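PDB 4CW4: beta-ketoacyl synthase from Pseudomonas aeruginosa, which catalyses the condensation of acetyl-CoA with malonyl-ACP to acetoacetyl-ACP, the primer with which fatty acid biosynthesis begins. Local coordinates for residues 89-94 with 349-354; 175-180 with 195-200; 276-281 with 303-308; 412-417 with 534-539; 419-424 with 428-433. All coordinates share one frame; numbering follows the deposited sequence.

Contact 1: 89-94 with 349-354; sequences TLVRRI and RRASRP
Val91 and Arg92 meet Arg349 and Ala351 of the irregular run between helix 334-341 and strand 366-374 in a mostly buried contact held by backbone, water and aliphatic groups; Arg92, just after Val91, pairs through its backbone with Ala170 of strand 169-171. The nearest backbone approach sets Arg349 CA 3.4 Å from Val91 O, a CA-H...O contact with an angle of 160° at the hydrogen. One water donates to both Val91 O and Arg349 O, at 2.7 Å from each, and so ties the two carbonyls together. A second water donates to Thr89 O and accepts weakly from Arg349 NE, lying at the edge of that guanidinium in its plane; Arg349 NH2 is bound by Ala87 O. Within the ketosynthase domain this places the contact beside the catalytic region: the side chain of Val91 is about 8 Å from that of His477, a predicted active-site histidine. Val91 CG1, anti to the backbone N (chi1 171°), lies 4.1 Å from Ala351 CB. Arg92 CB lies over one face of the Arg349 guanidinium, while the Arg92 head group leads away to Leu90 O, with NH1 at 2.8 Å and on a lone pair, and to Glu95 by a salt bridge from NE.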
# COMPACT_ATOMS: atom_id res chain seq x y z
N THR A 89 -5.85 -29.20 7.78
CA THR A 89 -6.49 -27.99 7.32
C THR A 89 -6.80 -27.11 8.53
O THR A 89 -6.69 -27.56 9.67
CB THR A 89 -7.80 -28.30 6.56
OG1 THR A 89 -8.60 -29.20 7.32
CG2 THR A 89 -7.50 -28.88 5.18
N LEU A 90 -7.18 -25.86 8.26
CA LEU A 90 -7.58 -24.88 9.27
C LEU A 90 -6.40 -24.46 10.15
O LEU A 90 -5.24 -24.82 9.88
CB LEU A 90 -8.77 -25.38 10.10
CG LEU A 90 -10.03 -25.76 9.29
CD1 LEU A 90 -11.17 -26.01 10.24
CD2 LEU A 90 -10.41 -24.70 8.25
N VAL A 91 -6.68 -23.65 11.16
CA VAL A 91 -5.66 -23.25 12.13
C VAL A 91 -5.08 -24.49 12.81
O VAL A 91 -5.81 -25.39 13.23
CB VAL A 91 -6.25 -22.30 13.20
CG1 VAL A 91 -5.26 -22.06 14.34
CG2 VAL A 91 -6.68 -21.01 12.57
N ARG A 92 -3.75 -24.56 12.91
CA ARG A 92 -3.07 -25.70 13.53
C ARG A 92 -1.62 -25.35 13.81
O ARG A 92 -1.17 -24.26 13.43
CB ARG A 92 -3.16 -26.93 12.61
CG ARG A 92 -2.60 -26.72 11.20
CD ARG A 92 -3.16 -27.78 10.24
NE ARG A 92 -2.43 -27.81 8.97
CZ ARG A 92 -2.65 -26.99 7.94
NH1 ARG A 92 -3.62 -26.08 7.97
NH2 ARG A 92 -1.90 -27.10 6.86
N ARG A 93 -0.87 -26.26 14.41
CA ARG A 93 0.54 -26.02 14.70
C ARG A 93 1.28 -25.77 13.39
O ARG A 93 0.97 -26.37 12.36
CB ARG A 93 1.17 -27.22 15.45
CG ARG A 93 2.49 -26.90 16.16
CD ARG A 93 2.95 -28.06 17.05
NE ARG A 93 3.93 -27.63 18.07
CZ ARG A 93 5.23 -27.46 17.84
NH1 ARG A 93 5.75 -27.69 16.63
NH2 ARG A 93 6.03 -27.06 18.83
N ILE A 94 2.24 -24.86 13.43
CA ILE A 94 3.02 -24.49 12.25
C ILE A 94 3.88 -25.65 11.77
O ILE A 94 4.64 -26.23 12.56
CB ILE A 94 3.92 -23.28 12.55
CG1 ILE A 94 3.06 -22.05 12.88
CG2 ILE A 94 4.84 -22.99 11.35
CD1 ILE A 94 3.85 -20.89 13.43
N ARG A 349 -5.33 -26.33 17.35
CA ARG A 349 -6.46 -26.18 16.45
C ARG A 349 -7.51 -25.23 17.00
O ARG A 349 -8.34 -24.73 16.25
CB ARG A 349 -7.08 -27.54 16.11
CG ARG A 349 -6.07 -28.38 15.33
CD ARG A 349 -6.48 -29.80 14.99
NE ARG A 349 -5.46 -30.33 14.06
CZ ARG A 349 -4.32 -30.90 14.43
NH1 ARG A 349 -4.04 -31.08 15.72
NH2 ARG A 349 -3.46 -31.31 13.51
N ARG A 350 -7.44 -24.96 18.31
CA ARG A 350 -8.38 -24.03 18.94
C ARG A 350 -7.64 -22.75 19.35
O ARG A 350 -8.05 -22.05 20.28
CB ARG A 350 -9.06 -24.68 20.13
CG ARG A 350 -9.94 -25.86 19.72
CD ARG A 350 -10.53 -26.57 20.91
NE ARG A 350 -11.43 -25.72 21.67
CZ ARG A 350 -11.99 -26.03 22.83
NH1 ARG A 350 -11.76 -27.20 23.40
NH2 ARG A 350 -12.78 -25.14 23.43
N ALA A 351 -6.57 -22.40 18.64
CA ALA A 351 -5.82 -21.20 19.01
C ALA A 351 -6.66 -19.93 18.83
O ALA A 351 -6.46 -18.95 19.54
CB ALA A 351 -4.55 -21.09 18.21
N SER A 352 -7.58 -19.98 17.87
CA SER A 352 -8.40 -18.83 17.52
C SER A 352 -9.83 -19.02 18.03
O SER A 352 -10.59 -19.87 17.52
CB SER A 352 -8.38 -18.60 16.02
OG SER A 352 -8.99 -17.37 15.70
N ARG A 353 -10.17 -18.22 19.04
CA ARG A 353 -11.39 -18.36 19.84
C ARG A 353 -12.17 -17.03 19.91
O ARG A 353 -12.26 -16.42 20.97
CB ARG A 353 -11.00 -18.79 21.27
CG ARG A 353 -10.49 -20.22 21.36
CD ARG A 353 -9.61 -20.41 22.61
NE ARG A 353 -9.16 -21.78 22.84
CZ ARG A 353 -9.73 -22.64 23.68
NH1 ARG A 353 -10.83 -22.32 24.36
NH2 ARG A 353 -9.20 -23.85 23.85
N PRO A 354 -12.62 -16.52 18.75
CA PRO A 354 -13.38 -15.26 18.75
C PRO A 354 -14.52 -15.28 19.77
O PRO A 354 -15.27 -16.24 19.81
CB PRO A 354 -13.92 -15.17 17.32
CG PRO A 354 -13.03 -16.06 16.51
CD PRO A 354 -12.63 -17.18 17.44
O HOH W 1 -7.10 -28.96 12.07
O HOH W 2 -8.52 -25.36 13.59

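Contact 2: 175-180 with 195-200; sequences TGFEPG and SVVAAT
With chi1 at 173°, Val197 holds CG1 anti to its own backbone N and CG2 anti to its carbonyl carbon, so the two methyls of this one helix residue serve two different neighbours in segment 175-180. CG2 goes to Pro179: it lies 3.8 Å from Pro179 O and 4.1 Å from Pro179 CB, touching both the backbone and the ring of the proline. CG1 goes to Phe177, whose chi1 of -177° carries the ring out from the loop until its far atom, CZ, is 4.5 Å from Val197 CG1. That methyl comes to the ring obliquely, and the distance marks it as the looser of the two approaches.

The backbones stay well apart, the nearest pair of CA atoms being those of Pro179 and Val197 at 6.4 Å. No hydrogen bond crosses between the segments, and their buried area of 102 Å² is modest, consistent with a contact made by dispersion forces. All three touching residues are buried. Phe177 also meets the ring of Tyr18, the planes inclined at about 30°, while Pro179 rests on Leu173 and Val197 on Leu182 and Ile596; the small contact is thus part of a larger apolar cluster. Pro179 begins a short 3-10 segment in the loop that leads to helix 190-204. On its other sides this helix meets helix 263-273 and strand 366-374. Far from the annotated catalytic residues, this is apolar loop-on-helix packing, by which the approach to helix 190-204 folds back onto that helix within the N-terminal half of the thiolase fold.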
# COMPACT_ATOMS: atom_id res chain seq x y z
N THR A 175 -2.15 -29.01 3.95
CA THR A 175 -0.82 -29.62 3.86
C THR A 175 -0.71 -30.43 2.58
O THR A 175 -1.55 -31.31 2.32
CB THR A 175 -0.56 -30.52 5.04
OG1 THR A 175 -0.79 -29.80 6.25
CG2 THR A 175 0.88 -31.06 5.01
N GLY A 176 0.32 -30.13 1.80
CA GLY A 176 0.54 -30.83 0.55
C GLY A 176 0.21 -30.01 -0.68
O GLY A 176 0.71 -30.30 -1.77
N PHE A 177 -0.63 -29.00 -0.52
CA PHE A 177 -0.96 -28.10 -1.60
C PHE A 177 0.11 -27.04 -1.73
O PHE A 177 0.41 -26.34 -0.76
CB PHE A 177 -2.32 -27.44 -1.33
CG PHE A 177 -2.79 -26.55 -2.44
CD1 PHE A 177 -3.06 -27.05 -3.70
CD2 PHE A 177 -2.93 -25.20 -2.24
CE1 PHE A 177 -3.52 -26.22 -4.73
CE2 PHE A 177 -3.37 -24.36 -3.25
CZ PHE A 177 -3.66 -24.87 -4.48
N GLU A 178 0.71 -26.93 -2.90
CA GLU A 178 1.84 -26.03 -3.12
C GLU A 178 1.60 -25.15 -4.34
O GLU A 178 1.82 -25.60 -5.47
CB GLU A 178 3.14 -26.81 -3.30
CG GLU A 178 3.57 -27.60 -2.06
CD GLU A 178 4.35 -26.77 -1.06
OE1 GLU A 178 4.37 -25.52 -1.18
OE2 GLU A 178 4.95 -27.38 -0.14
N PRO A 179 1.18 -23.89 -4.13
CA PRO A 179 0.88 -23.02 -5.27
C PRO A 179 2.03 -22.89 -6.25
O PRO A 179 1.80 -22.83 -7.46
CB PRO A 179 0.57 -21.68 -4.61
CG PRO A 179 0.05 -22.04 -3.27
CD PRO A 179 0.89 -23.22 -2.85
N GLY A 180 3.27 -22.87 -5.76
CA GLY A 180 4.41 -22.71 -6.62
C GLY A 180 4.63 -23.81 -7.64
O GLY A 180 5.31 -23.58 -8.64
N SER A 195 -1.27 -15.22 -5.29
CA SER A 195 -2.11 -14.28 -6.03
C SER A 195 -2.41 -14.82 -7.42
O SER A 195 -3.54 -14.78 -7.88
CB SER A 195 -1.46 -12.89 -6.14
OG SER A 195 -2.36 -11.98 -6.75
N VAL A 196 -1.38 -15.31 -8.10
CA VAL A 196 -1.54 -15.85 -9.45
C VAL A 196 -2.51 -17.04 -9.44
O VAL A 196 -3.43 -17.13 -10.25
CB VAL A 196 -0.16 -16.24 -10.05
CG1 VAL A 196 -0.29 -17.10 -11.30
CG2 VAL A 196 0.66 -14.98 -10.33
N VAL A 197 -2.32 -17.94 -8.49
CA VAL A 197 -3.16 -19.14 -8.42
C VAL A 197 -4.60 -18.83 -8.01
O VAL A 197 -5.57 -19.38 -8.58
CB VAL A 197 -2.49 -20.20 -7.51
CG1 VAL A 197 -3.38 -21.37 -7.28
CG2 VAL A 197 -1.17 -20.64 -8.14
N ALA A 198 -4.77 -17.92 -7.05
CA ALA A 198 -6.09 -17.48 -6.63
C ALA A 198 -6.82 -16.73 -7.74
O ALA A 198 -8.03 -16.88 -7.90
CB ALA A 198 -5.99 -16.62 -5.38
N ALA A 199 -6.11 -15.88 -8.46
CA ALA A 199 -6.76 -15.09 -9.49
C ALA A 199 -7.34 -15.99 -10.57
O ALA A 199 -8.44 -15.75 -11.07
CB ALA A 199 -5.82 -14.06 -10.09
N THR A 200 -6.59 -17.03 -10.95
CA THR A 200 -7.08 -17.94 -11.97
C THR A 200 -8.36 -18.61 -11.47
O THR A 200 -9.33 -18.70 -12.22
CB THR A 200 -6.06 -19.02 -12.35
OG1 THR A 200 -4.93 -18.42 -12.99
CG2 THR A 200 -6.69 -20.04 -13.30

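Contact 3: 276-281 with 303-308; sequences VGMTGS and GQARVV
Strands 278-283 and 307-314, which both pair in parallel with strand 222-225, belong to the N-terminal half of the thiolase fold; Met278 at the start of the first reaches Gln304 and Ala305, just ahead of the second. With strand 222-225 between them, the backbones are separated, Met278 CA and Ala305 CA lying 7.7 Å apart, and side chains must bridge the gap. Met278 does most of this. The bend at chi3 (90°) swings its CE to the Gln304 amide, while SD sits between Ala305 CB and Gln304 CB.

The sulfur lies 4.0 Å from Ala305 CB and equally 4.0 Å from Gln304 CB, touching both alkyl groups. Met278 CE approaches the amide end of the glutamine, 3.5 Å from Gln304 OE1 and 4.0 Å from Gln304 CD. The two long side chains cross at about a right angle and meet through SD and CE of the methionine and CB and the amide of the glutamine. Met278 was modelled in two conformers, and this geometry holds for one of them.

No hydrogen bond links the segments. Gln304 NE2 instead bonds Ser302 OG and Asp298 OD2 of the second subunit, which fixes the amide whose oxygen meets the methionine. Ala223 and Val299 add apolar contacts to both Met278 and Ala305, and Gln294 of the second subunit packs against Met278. Just before Gln304, Gly303 has positive phi and ends helix 288-301 in a Schellman motif. Strand 278-283, that helix and strand 307-314 follow one another as a beta-alpha-beta crossover of the thiolase fold, here lying against the dimer interface.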
# COMPACT_ATOMS: atom_id res chain seq x y z
N VAL A 276 -4.98 -3.34 -19.68
CA VAL A 276 -4.50 -1.95 -19.74
C VAL A 276 -5.44 -1.00 -18.98
O VAL A 276 -5.48 0.20 -19.25
CB VAL A 276 -4.33 -1.44 -21.19
CG1 VAL A 276 -3.27 -2.26 -21.89
CG2 VAL A 276 -5.67 -1.46 -21.98
N GLY A 277 -6.19 -1.54 -18.03
CA GLY A 277 -7.19 -0.77 -17.32
C GLY A 277 -6.70 -0.18 -16.01
O GLY A 277 -5.49 -0.08 -15.78
N MET A 278 -7.66 0.22 -15.17
CA MET A 278 -7.41 0.82 -13.86
C MET A 278 -6.72 -0.16 -12.95
O MET A 278 -6.94 -1.38 -13.06
CB MET A 278 -8.75 1.18 -13.21
CG MET A 278 -9.60 2.11 -14.02
SD MET A 278 -11.06 2.59 -13.11
CE MET A 278 -10.51 4.05 -12.26
N THR A 279 -5.93 0.34 -12.01
CA THR A 279 -5.25 -0.52 -11.09
C THR A 279 -4.93 0.26 -9.84
O THR A 279 -4.97 1.49 -9.83
CB THR A 279 -4.00 -1.13 -11.76
OG1 THR A 279 -3.49 -2.20 -10.96
CG2 THR A 279 -2.92 -0.07 -12.03
N GLY A 280 -4.63 -0.44 -8.76
CA GLY A 280 -4.23 0.20 -7.53
C GLY A 280 -4.19 -0.84 -6.42
O GLY A 280 -4.77 -1.90 -6.55
N SER A 281 -3.49 -0.51 -5.34
CA SER A 281 -3.40 -1.37 -4.17
C SER A 281 -3.61 -0.51 -2.95
O SER A 281 -2.76 0.32 -2.64
CB SER A 281 -2.02 -2.04 -4.11
OG SER A 281 -1.73 -2.79 -5.28
N GLY A 303 -19.11 4.66 -13.15
CA GLY A 303 -19.01 4.39 -14.58
C GLY A 303 -17.64 4.30 -15.16
O GLY A 303 -17.48 4.21 -16.39
N GLN A 304 -16.64 4.31 -14.30
CA GLN A 304 -15.27 4.29 -14.73
C GLN A 304 -14.86 2.90 -15.18
O GLN A 304 -14.08 2.75 -16.12
CB GLN A 304 -14.34 4.78 -13.62
CG GLN A 304 -14.50 6.24 -13.29
CD GLN A 304 -13.59 6.65 -12.16
OE1 GLN A 304 -12.41 6.97 -12.37
NE2 GLN A 304 -14.11 6.61 -10.96
N ALA A 305 -15.37 1.87 -14.51
CA ALA A 305 -15.04 0.49 -14.85
C ALA A 305 -16.27 -0.39 -14.79
O ALA A 305 -17.19 -0.13 -14.02
CB ALA A 305 -13.94 -0.07 -13.94
N ARG A 306 -16.26 -1.44 -15.59
CA ARG A 306 -17.40 -2.34 -15.69
C ARG A 306 -17.09 -3.74 -15.18
O ARG A 306 -18.03 -4.49 -14.87
CB ARG A 306 -17.85 -2.41 -17.13
CG ARG A 306 -18.29 -1.04 -17.67
CD ARG A 306 -19.09 -1.11 -18.94
NE ARG A 306 -20.43 -1.64 -18.66
CZ ARG A 306 -21.46 -1.62 -19.49
NH1 ARG A 306 -21.34 -1.11 -20.71
NH2 ARG A 306 -22.63 -2.11 -19.10
N VAL A 307 -15.80 -4.10 -15.15
CA VAL A 307 -15.36 -5.40 -14.64
C VAL A 307 -14.25 -5.12 -13.67
O VAL A 307 -13.27 -4.46 -14.03
CB VAL A 307 -14.83 -6.31 -15.76
CG1 VAL A 307 -14.42 -7.68 -15.20
CG2 VAL A 307 -15.88 -6.46 -16.85
N VAL A 308 -14.39 -5.61 -12.44
CA VAL A 308 -13.41 -5.32 -11.41
C VAL A 308 -13.01 -6.59 -10.69
O VAL A 308 -13.86 -7.33 -10.18
CB VAL A 308 -13.94 -4.31 -10.36
CG1 VAL A 308 -12.83 -3.99 -9.35
CG2 VAL A 308 -14.47 -3.05 -11.00

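Contact 4: 412-417 with 534-539; sequences LTVAKA and FINSKG
Val414 CG2 and Asn536 OD1, 3.3 Å apart, make the tight part of this buried contact between helix 412-417 and strand 534-539, which run nearly antiparallel (165°) with axes 9.6 Å apart. The valine methyl also lies 3.8 Å from Asn536 CG, the two side chains crossing at about a right angle. Asn536 has CG anti to its backbone N (chi1 -160°), which brings the amide nearer the helix than its CB direction alone suggests. Its buried polar atoms are served from outside the pair: OD1 bonds Ser546 OG and Asn410 ND2, and ND2 bonds Glu450 OE2. Thr413 OG1, with the same two partners Ser546 and Asn410, stands 4.1 Å from Asn536 OD1 without a direct bond.

Packing is looser at Phe534. Ala417 O lies at the edge of its ring near the ring plane, 3.6 Å from CE1, and Ala417 CB is 4.1 Å from Phe534 CD1. The side of the helix turned from the strand is different again: partly exposed Lys416 reaches the second subunit, where its NZ forms a salt bridge with Asp220. The Asn536 side chain is about 5 Å from that of His439, a predicted catalytic histidine, and about 11 Å from that of Cys286, the inferred catalytic cysteine. A helix packed on an inner strand, 532-539, which pairs with 434-437 and 543-550, is the layered helix-on-sheet architecture of the thiolase fold.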
# COMPACT_ATOMS: atom_id res chain seq x y z
N LEU A 412 -18.90 4.17 13.69
CA LEU A 412 -19.37 4.90 12.53
C LEU A 412 -19.54 3.99 11.32
O LEU A 412 -20.54 4.08 10.62
CB LEU A 412 -18.41 6.04 12.20
CG LEU A 412 -18.52 7.30 13.07
CD1 LEU A 412 -18.33 7.03 14.55
CD2 LEU A 412 -17.52 8.33 12.60
N THR A 413 -18.57 3.10 11.07
CA THR A 413 -18.67 2.24 9.90
C THR A 413 -19.85 1.27 10.02
O THR A 413 -20.58 1.07 9.06
CB THR A 413 -17.36 1.46 9.58
OG1 THR A 413 -17.09 0.46 10.57
CG2 THR A 413 -16.16 2.40 9.52
N VAL A 414 -20.03 0.66 11.18
CA VAL A 414 -21.12 -0.28 11.36
C VAL A 414 -22.48 0.42 11.28
O VAL A 414 -23.39 -0.04 10.59
CB VAL A 414 -20.99 -1.09 12.67
CG1 VAL A 414 -22.18 -2.03 12.85
CG2 VAL A 414 -19.66 -1.88 12.68
N ALA A 415 -22.61 1.56 11.96
CA ALA A 415 -23.86 2.31 11.93
C ALA A 415 -24.21 2.71 10.51
O ALA A 415 -25.35 2.53 10.07
CB ALA A 415 -23.78 3.53 12.83
N LYS A 416 -23.25 3.29 9.79
CA LYS A 416 -23.54 3.73 8.42
C LYS A 416 -23.88 2.54 7.52
O LYS A 416 -24.73 2.64 6.63
CB LYS A 416 -22.36 4.51 7.82
CG LYS A 416 -22.12 5.85 8.45
CD LYS A 416 -20.96 6.57 7.80
CE LYS A 416 -21.31 7.04 6.41
NZ LYS A 416 -20.20 7.75 5.72
N ALA A 417 -23.21 1.41 7.74
CA ALA A 417 -23.48 0.22 6.92
C ALA A 417 -24.92 -0.26 7.11
O ALA A 417 -25.64 -0.53 6.14
CB ALA A 417 -22.48 -0.90 7.24
N PHE A 534 -23.34 -8.01 6.89
CA PHE A 534 -22.44 -6.91 7.22
C PHE A 534 -21.07 -7.50 7.54
O PHE A 534 -20.91 -8.26 8.51
CB PHE A 534 -22.99 -6.15 8.41
CG PHE A 534 -24.36 -5.59 8.15
CD1 PHE A 534 -24.51 -4.48 7.36
CD2 PHE A 534 -25.49 -6.18 8.68
CE1 PHE A 534 -25.75 -3.96 7.10
CE2 PHE A 534 -26.73 -5.67 8.42
CZ PHE A 534 -26.86 -4.55 7.63
N ILE A 535 -20.09 -7.17 6.70
CA ILE A 535 -18.71 -7.59 6.90
C ILE A 535 -18.00 -6.52 7.74
O ILE A 535 -17.96 -5.36 7.32
CB ILE A 535 -17.96 -7.72 5.56
CG1 ILE A 535 -18.72 -8.58 4.54
CG2 ILE A 535 -16.56 -8.26 5.79
CD1 ILE A 535 -18.98 -9.98 4.94
N ASN A 536 -17.48 -6.90 8.90
CA ASN A 536 -16.84 -5.94 9.78
C ASN A 536 -15.35 -6.19 9.95
O ASN A 536 -14.91 -7.34 10.12
CB ASN A 536 -17.51 -5.93 11.16
CG ASN A 536 -17.21 -4.65 11.92
OD1 ASN A 536 -17.19 -3.56 11.33
ND2 ASN A 536 -16.90 -4.78 13.20
N SER A 537 -14.57 -5.12 9.89
CA SER A 537 -13.11 -5.27 9.91
C SER A 537 -12.41 -4.05 10.49
O SER A 537 -12.90 -2.91 10.46
CB SER A 537 -12.58 -5.54 8.51
OG SER A 537 -11.23 -5.97 8.51
N LYS A 538 -11.21 -4.28 11.00
CA LYS A 538 -10.46 -3.20 11.61
C LYS A 538 -9.04 -3.65 11.66
O LYS A 538 -8.70 -4.82 11.44
CB LYS A 538 -10.92 -2.93 13.05
CG LYS A 538 -12.33 -3.38 13.38
CD LYS A 538 -12.49 -3.72 14.83
CE LYS A 538 -12.38 -2.53 15.71
NZ LYS A 538 -13.43 -2.56 16.77
N GLY A 539 -8.20 -2.69 11.98
CA GLY A 539 -6.82 -2.98 12.10
C GLY A 539 -6.22 -1.85 12.85
O GLY A 539 -6.86 -0.83 13.13

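Contact 5: 419-424 with 428-433; sequences ASAVQI and DTVRHA
Val430 points its CB toward helix segment 419-424, where its CG2 methyl meets Ala421 and Val422. The two valines cross at about a right angle and touch through single branches: Val430 CG2 lies 3.9 Å from Val422 CG2, with Val422 CG2 also 4.2 Å from Val430 CB. Both have chi1 at 169°, with CG1 anti to the backbone N, and in each it is CG2, anti to the carbonyl carbon, that does the touching. From Ala421 the methyl CB approaches Val430 CG2 to 3.9 Å. A third neighbour comes from the backbone, Val422 N, at 3.8 Å from Val430 CG2. One methyl thus fits against two consecutive residues of the facing helix, touching side chain on either residue and backbone at the second.

The helices 409-425 and 427-433 follow each other almost directly, and the contact lies inside the corner where the first gives way to the second, the nearest CA atoms being those of Val422 and Val430 at 6.3 Å. Val418 and Val425, also of helix 409-425, touch Val430 as well, and Ile463 adds to its surroundings. Beyond the pair, Ala421 packs on Val548 of strand 543-550, which joins this corner to the sheet, while Ala419 meets Tyr628 of the second subunit. No hydrogen bond or charge pair crosses between the two segments, and only 107 Å² is buried. The chemistry is that of small aliphatic groups in van der Waals contact, implying that between these two segments the cohesion comes from close fit and probably the hydrophobic effect, without directional bonds.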
# COMPACT_ATOMS: atom_id res chain seq x y z
N ALA A 419 -27.49 1.50 8.26
CA ALA A 419 -28.43 2.49 7.74
C ALA A 419 -28.53 2.35 6.22
O ALA A 419 -29.63 2.46 5.65
CB ALA A 419 -27.98 3.90 8.10
N SER A 420 -27.41 2.10 5.55
CA SER A 420 -27.41 2.02 4.10
C SER A 420 -28.23 0.81 3.65
O SER A 420 -28.97 0.88 2.66
CB SER A 420 -26.00 1.97 3.52
OG SER A 420 -25.37 0.73 3.75
N ALA A 421 -28.12 -0.30 4.39
CA ALA A 421 -28.87 -1.49 4.07
C ALA A 421 -30.37 -1.26 4.28
O ALA A 421 -31.19 -1.73 3.50
CB ALA A 421 -28.37 -2.69 4.89
N VAL A 422 -30.74 -0.55 5.34
CA VAL A 422 -32.14 -0.23 5.59
C VAL A 422 -32.74 0.50 4.38
O VAL A 422 -33.86 0.21 3.96
CB VAL A 422 -32.32 0.59 6.88
CG1 VAL A 422 -33.74 1.14 7.00
CG2 VAL A 422 -31.98 -0.25 8.11
N GLN A 423 -31.99 1.41 3.79
CA GLN A 423 -32.51 2.14 2.64
C GLN A 423 -32.78 1.23 1.46
O GLN A 423 -33.66 1.50 0.65
CB GLN A 423 -31.53 3.22 2.19
CG GLN A 423 -31.27 4.28 3.22
CD GLN A 423 -30.69 5.52 2.60
OE1 GLN A 423 -29.56 5.93 2.91
NE2 GLN A 423 -31.46 6.13 1.71
N ILE A 424 -32.02 0.15 1.34
CA ILE A 424 -32.10 -0.69 0.15
C ILE A 424 -33.06 -1.86 0.33
O ILE A 424 -33.83 -2.13 -0.58
CB ILE A 424 -30.69 -1.18 -0.29
CG1 ILE A 424 -29.87 0.02 -0.79
CG2 ILE A 424 -30.82 -2.24 -1.38
CD1 ILE A 424 -28.38 -0.26 -1.03
N ASP A 428 -37.35 -4.29 8.11
CA ASP A 428 -37.74 -5.65 8.47
C ASP A 428 -36.68 -6.65 8.04
O ASP A 428 -36.30 -7.54 8.81
CB ASP A 428 -39.09 -6.01 7.86
CG ASP A 428 -39.54 -7.42 8.23
OD1 ASP A 428 -39.92 -7.62 9.40
OD2 ASP A 428 -39.49 -8.32 7.37
N THR A 429 -36.19 -6.51 6.81
CA THR A 429 -35.17 -7.44 6.30
C THR A 429 -33.87 -7.30 7.09
O THR A 429 -33.21 -8.28 7.38
CB THR A 429 -34.95 -7.25 4.79
OG1 THR A 429 -36.13 -7.63 4.10
CG2 THR A 429 -33.80 -8.12 4.31
N VAL A 430 -33.49 -6.08 7.44
CA VAL A 430 -32.31 -5.90 8.28
C VAL A 430 -32.53 -6.54 9.67
O VAL A 430 -31.65 -7.21 10.19
CB VAL A 430 -31.93 -4.42 8.40
CG1 VAL A 430 -30.87 -4.21 9.49
CG2 VAL A 430 -31.40 -3.92 7.06
N ARG A 431 -33.71 -6.35 10.24
CA ARG A 431 -33.98 -6.85 11.58
C ARG A 431 -34.07 -8.36 11.66
O ARG A 431 -33.73 -8.93 12.68
CB ARG A 431 -35.26 -6.24 12.15
CG ARG A 431 -35.06 -4.80 12.58
CD ARG A 431 -36.40 -4.14 12.96
NE ARG A 431 -36.17 -2.80 13.48
CZ ARG A 431 -37.12 -1.89 13.64
NH1 ARG A 431 -38.39 -2.15 13.33
NH2 ARG A 431 -36.80 -0.69 14.12
N HIS A 432 -34.56 -9.01 10.60
CA HIS A 432 -34.86 -10.43 10.69
C HIS A 432 -34.17 -11.32 9.67
O HIS A 432 -34.29 -12.53 9.74
CB HIS A 432 -36.38 -10.62 10.61
CG HIS A 432 -37.12 -9.88 11.67
ND1 HIS A 432 -37.07 -10.25 13.00
CD2 HIS A 432 -37.89 -8.77 11.61
CE1 HIS A 432 -37.81 -9.41 13.70
NE2 HIS A 432 -38.31 -8.50 12.89
N ALA A 433 -33.41 -10.72 8.76
CA ALA A 433 -32.73 -11.49 7.73
C ALA A 433 -31.35 -10.94 7.42
O ALA A 433 -30.90 -11.00 6.28
CB ALA A 433 -33.58 -11.56 6.48

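How the contacts relate
Contacts 4 and 5 are neighbours, sharing helix 409-425; their centres are 15 Å apart and Phe534 CZ packs 3.6 Å from Ala421 CB. Contact 5 is nested in the chain loop that contact 4 closes. Contacts 1 and 2 also touch, Arg92 NH2 and Thr175 OG1 lying 3.0 Å apart in a probable hydrogen bond, although their centres are 21 Å apart. Contact 3 stands about 36 Å from contact 1, centre to centre, on the opposite side of the chain's centre. Contacts 1 and 4 approach different predicted catalytic histidines, and their nearest atoms are about 11 Å apart. Contacts 3, 4 and 5 all reach the second subunit.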